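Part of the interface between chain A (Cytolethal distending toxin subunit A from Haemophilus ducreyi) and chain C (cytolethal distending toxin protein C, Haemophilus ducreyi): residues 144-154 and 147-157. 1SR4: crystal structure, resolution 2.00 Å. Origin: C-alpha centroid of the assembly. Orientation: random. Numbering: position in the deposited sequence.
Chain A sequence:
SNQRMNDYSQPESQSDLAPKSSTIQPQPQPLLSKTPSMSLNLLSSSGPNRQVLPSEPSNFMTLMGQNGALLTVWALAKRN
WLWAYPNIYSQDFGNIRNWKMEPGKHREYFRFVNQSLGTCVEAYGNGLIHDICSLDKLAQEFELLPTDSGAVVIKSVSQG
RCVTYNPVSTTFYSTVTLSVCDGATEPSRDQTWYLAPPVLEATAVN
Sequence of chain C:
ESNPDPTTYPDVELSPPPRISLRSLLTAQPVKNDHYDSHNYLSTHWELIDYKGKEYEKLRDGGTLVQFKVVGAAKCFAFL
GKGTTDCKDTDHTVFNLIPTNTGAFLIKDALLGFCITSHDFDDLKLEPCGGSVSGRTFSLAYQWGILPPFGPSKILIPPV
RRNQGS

Chain A (144-154) LLPTDSGAVVI
Chain C 147-157: LPPFGPSKILI

Three backbone-donated hydrogen bonds fasten the extended segment Ser153(C)–Leu156(C) to the hairpin of chain A. Leu156(C) N donates to Pro146(A) O (3.0 Å, 170° at the hydrogen) and Asp148(A) N donates to Lys154(C) O (2.9 Å, 143°), so Thr147(A) and Ile155(C) form a single antiparallel beta bridge, their CA atoms 4.2 Å apart. Lys154(C) O also lies 3.1 Å from Thr147(A) CA in a CA-H...O contact. The third bond, nearly linear at 173°, runs from Lys154(C) N to Asp148(A) OD1 (3.0 Å); Asp148(A) adopts chi1 55° (p) and chi2 12°, which brings its carboxylate to that amide. Lys154(C), with chi angles t, t, p, p, curls its amine back to a long salt bridge, NZ to Asp148(A) OD2 at 3.8 Å.

Hydroxyls continue the polar contact. Thr147(A) and Ser149(A), both p in chi1, share a hydrogen bond between their OG1 and OG atoms (3.1 Å), and a weak one links Thr147(A) OG1 to Ser153(C) OG (3.2 Å), the serine also being p. Two waters join the chains: one donates to Pro146(A) O (2.9 Å) and Leu156(C) O (2.6 Å), while another bonds Ser149(A) OG (2.8 Å) and donates to Pro149(C) O (2.9 Å).

The chain A hairpin pairs strands 144–146 and 152–154 through Leu145(A) N to Val153(A) O (2.8 Å) and Val153(A) N to Leu145(A) O (2.9 Å); Val153(A) is t in chi1. Thr147(A) N to Ala151(A) O (2.9 Å) closes the loop around a type I turn from Thr147(A) to Gly150(A), whose Gly150(A) N reaches Thr147(A) O at 3.1 Å. Gly150(A), at phi/psi 98/-6, has a backbone that calls for glycine, as does Gly151(C) at 134/-164. Chain C has extended phi/psi values at Ser153(C) (-164/159), Lys154(C) (-115/135), Ile155(C) (-60/129) and Leu156(C) (-74/135).

Apolar side chains fill in around this polar center. The CA-to-CB bond of Leu156(C) points toward chain A, and its m/t rotamer sets CD1 3.9 Å from Pro146(A) CG and CD2 3.8 Å from Asp148(A) CB. The CA-to-CB bond of Ile155(C) points away, but its m/m rotamer returns CD1 to within 3.8 Å of Thr147(A) CG2; its CG2 lies 4.1 Å from Leu145(A) CB. At the end of the turn, Pro148(C) places CB 4.1 Å from Ala151(A) CB and CG 3.6 Å from Gly150(A) O. Pro149(C) CD comes 3.5 Å from Ser149(A) O. Together the stretches bury 639 Å².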

# COMPACT_ATOMS: atom_id res chain seq x y z
N LEU A 144 -6.56 13.62 -1.10
CA LEU A 144 -5.13 13.52 -0.84
C LEU A 144 -4.45 13.38 -2.20
O LEU A 144 -4.78 12.49 -2.98
CB LEU A 144 -4.80 12.32 0.05
CG LEU A 144 -4.97 12.57 1.56
CD1 LEU A 144 -6.40 13.00 1.86
CD2 LEU A 144 -4.61 11.30 2.33
N LEU A 145 -3.53 14.29 -2.46
CA LEU A 145 -2.81 14.34 -3.72
C LEU A 145 -1.42 13.74 -3.54
O LEU A 145 -0.59 14.26 -2.79
CB LEU A 145 -2.69 15.80 -4.17
CG LEU A 145 -3.90 16.73 -3.98
CD1 LEU A 145 -3.48 18.18 -4.22
CD2 LEU A 145 -5.02 16.35 -4.93
N PRO A 146 -1.13 12.64 -4.22
CA PRO A 146 0.20 12.02 -4.08
C PRO A 146 1.30 12.90 -4.66
O PRO A 146 1.06 13.64 -5.61
CB PRO A 146 0.05 10.70 -4.83
CG PRO A 146 -0.90 11.07 -5.96
CD PRO A 146 -1.94 11.95 -5.25
N THR A 147 2.49 12.83 -4.07
CA THR A 147 3.63 13.59 -4.56
C THR A 147 4.57 12.55 -5.15
O THR A 147 4.36 11.35 -4.95
CB THR A 147 4.39 14.31 -3.45
OG1 THR A 147 5.06 13.34 -2.64
CG2 THR A 147 3.43 15.13 -2.58
N ASP A 148 5.61 12.97 -5.87
CA ASP A 148 6.50 11.98 -6.44
C ASP A 148 7.44 11.29 -5.46
O ASP A 148 8.25 10.46 -5.86
CB ASP A 148 7.30 12.55 -7.61
CG ASP A 148 8.07 13.80 -7.28
OD1 ASP A 148 8.20 14.15 -6.08
OD2 ASP A 148 8.55 14.43 -8.24
N SER A 149 7.33 11.60 -4.17
CA SER A 149 8.16 10.92 -3.18
C SER A 149 7.32 9.88 -2.46
O SER A 149 7.83 9.09 -1.66
CB SER A 149 8.72 11.90 -2.14
OG SER A 149 7.68 12.36 -1.30
N GLY A 150 6.02 9.88 -2.74
CA GLY A 150 5.12 8.93 -2.09
C GLY A 150 4.39 9.54 -0.90
O GLY A 150 3.53 8.91 -0.28
N ALA A 151 4.75 10.77 -0.56
CA ALA A 151 4.08 11.49 0.52
C ALA A 151 2.78 12.03 -0.11
O ALA A 151 2.53 11.83 -1.30
CB ALA A 151 4.97 12.65 0.99
N VAL A 152 1.95 12.70 0.68
CA VAL A 152 0.71 13.26 0.14
C VAL A 152 0.48 14.70 0.62
O VAL A 152 1.03 15.13 1.63
CB VAL A 152 -0.55 12.45 0.56
CG1 VAL A 152 -0.50 11.03 0.02
CG2 VAL A 152 -0.69 12.43 2.10
N VAL A 153 -0.32 15.43 -0.15
CA VAL A 153 -0.71 16.78 0.24
C VAL A 153 -2.20 16.61 0.53
O VAL A 153 -2.90 15.90 -0.21
CB VAL A 153 -0.42 17.79 -0.90
CG1 VAL A 153 -1.23 19.08 -0.71
CG2 VAL A 153 1.05 18.14 -0.86
N ILE A 154 -2.68 17.21 1.62
CA ILE A 154 -4.08 17.07 2.01
C ILE A 154 -4.88 18.31 1.64
O ILE A 154 -4.66 19.40 2.19
CB ILE A 154 -4.19 16.83 3.51
CG1 ILE A 154 -3.32 15.62 3.91
CG2 ILE A 154 -5.63 16.62 3.89
CD1 ILE A 154 -3.22 15.38 5.42
N LEU C 147 8.95 5.01 5.81
CA LEU C 147 8.16 6.09 5.22
C LEU C 147 8.75 6.80 4.01
O LEU C 147 9.89 6.57 3.63
CB LEU C 147 7.88 7.12 6.33
CG LEU C 147 7.12 6.58 7.56
CD1 LEU C 147 7.28 7.49 8.77
CD2 LEU C 147 5.64 6.46 7.20
N PRO C 148 7.94 7.69 3.38
CA PRO C 148 8.45 8.43 2.22
C PRO C 148 9.73 9.16 2.65
O PRO C 148 9.88 9.54 3.82
CB PRO C 148 7.30 9.39 1.89
CG PRO C 148 6.06 8.60 2.33
CD PRO C 148 6.53 8.02 3.65
N PRO C 149 10.67 9.36 1.72
CA PRO C 149 11.93 10.04 2.05
C PRO C 149 11.76 11.52 2.36
O PRO C 149 11.09 12.25 1.62
CB PRO C 149 12.78 9.78 0.82
CG PRO C 149 11.75 9.73 -0.31
CD PRO C 149 10.68 8.88 0.32
N PHE C 150 12.36 11.96 3.47
CA PHE C 150 12.27 13.35 3.89
C PHE C 150 12.86 14.30 2.85
O PHE C 150 13.91 14.03 2.24
CB PHE C 150 13.03 13.57 5.21
CG PHE C 150 13.25 15.02 5.54
CD1 PHE C 150 12.23 15.79 6.11
CD2 PHE C 150 14.46 15.65 5.18
CE1 PHE C 150 12.39 17.17 6.32
CE2 PHE C 150 14.64 17.03 5.37
CZ PHE C 150 13.60 17.80 5.94
N GLY C 151 12.21 15.45 2.67
CA GLY C 151 12.73 16.42 1.74
C GLY C 151 11.66 16.98 0.83
O GLY C 151 10.47 16.86 1.11
N PRO C 152 12.07 17.62 -0.27
CA PRO C 152 11.14 18.20 -1.24
C PRO C 152 10.47 17.12 -2.06
O PRO C 152 10.94 15.99 -2.13
CB PRO C 152 12.03 19.09 -2.08
CG PRO C 152 13.32 18.31 -2.12
CD PRO C 152 13.47 17.85 -0.68
N SER C 153 9.34 17.46 -2.65
CA SER C 153 8.62 16.55 -3.51
C SER C 153 7.64 17.39 -4.31
O SER C 153 7.29 18.50 -3.92
CB SER C 153 7.90 15.45 -2.71
OG SER C 153 6.77 15.93 -2.00
N LYS C 154 7.19 16.87 -5.43
CA LYS C 154 6.26 17.62 -6.26
C LYS C 154 4.91 16.94 -6.34
O LYS C 154 4.83 15.72 -6.51
CB LYS C 154 6.87 17.77 -7.66
CG LYS C 154 5.87 18.13 -8.75
CD LYS C 154 6.54 18.18 -10.13
CE LYS C 154 7.10 16.84 -10.55
NZ LYS C 154 6.03 15.80 -10.67
N ILE C 155 3.85 17.72 -6.19
CA ILE C 155 2.49 17.22 -6.31
C ILE C 155 2.36 16.65 -7.73
O ILE C 155 2.68 17.34 -8.70
CB ILE C 155 1.44 18.34 -6.20
CG1 ILE C 155 1.51 19.01 -4.83
CG2 ILE C 155 0.04 17.77 -6.43
CD1 ILE C 155 1.28 18.04 -3.72
N LEU C 156 1.88 15.41 -7.85
CA LEU C 156 1.71 14.80 -9.16
C LEU C 156 0.52 15.42 -9.88
O LEU C 156 -0.55 15.59 -9.29
CB LEU C 156 1.51 13.28 -9.02
CG LEU C 156 2.68 12.51 -8.42
CD1 LEU C 156 2.30 11.05 -8.21
CD2 LEU C 156 3.89 12.64 -9.32
N ILE C 157 0.70 15.75 -11.15
CA ILE C 157 -0.35 16.37 -11.95
C ILE C 157 -0.68 15.52 -13.17
O ILE C 157 0.20 15.20 -13.96
CB ILE C 157 0.10 17.76 -12.45
CG1 ILE C 157 0.47 18.63 -11.25
CG2 ILE C 157 -1.03 18.42 -13.26
CD1 ILE C 157 1.08 19.98 -11.65
O HOH W 1 -1.33 14.31 -7.11
O HOH W 2 8.47 13.36 1.15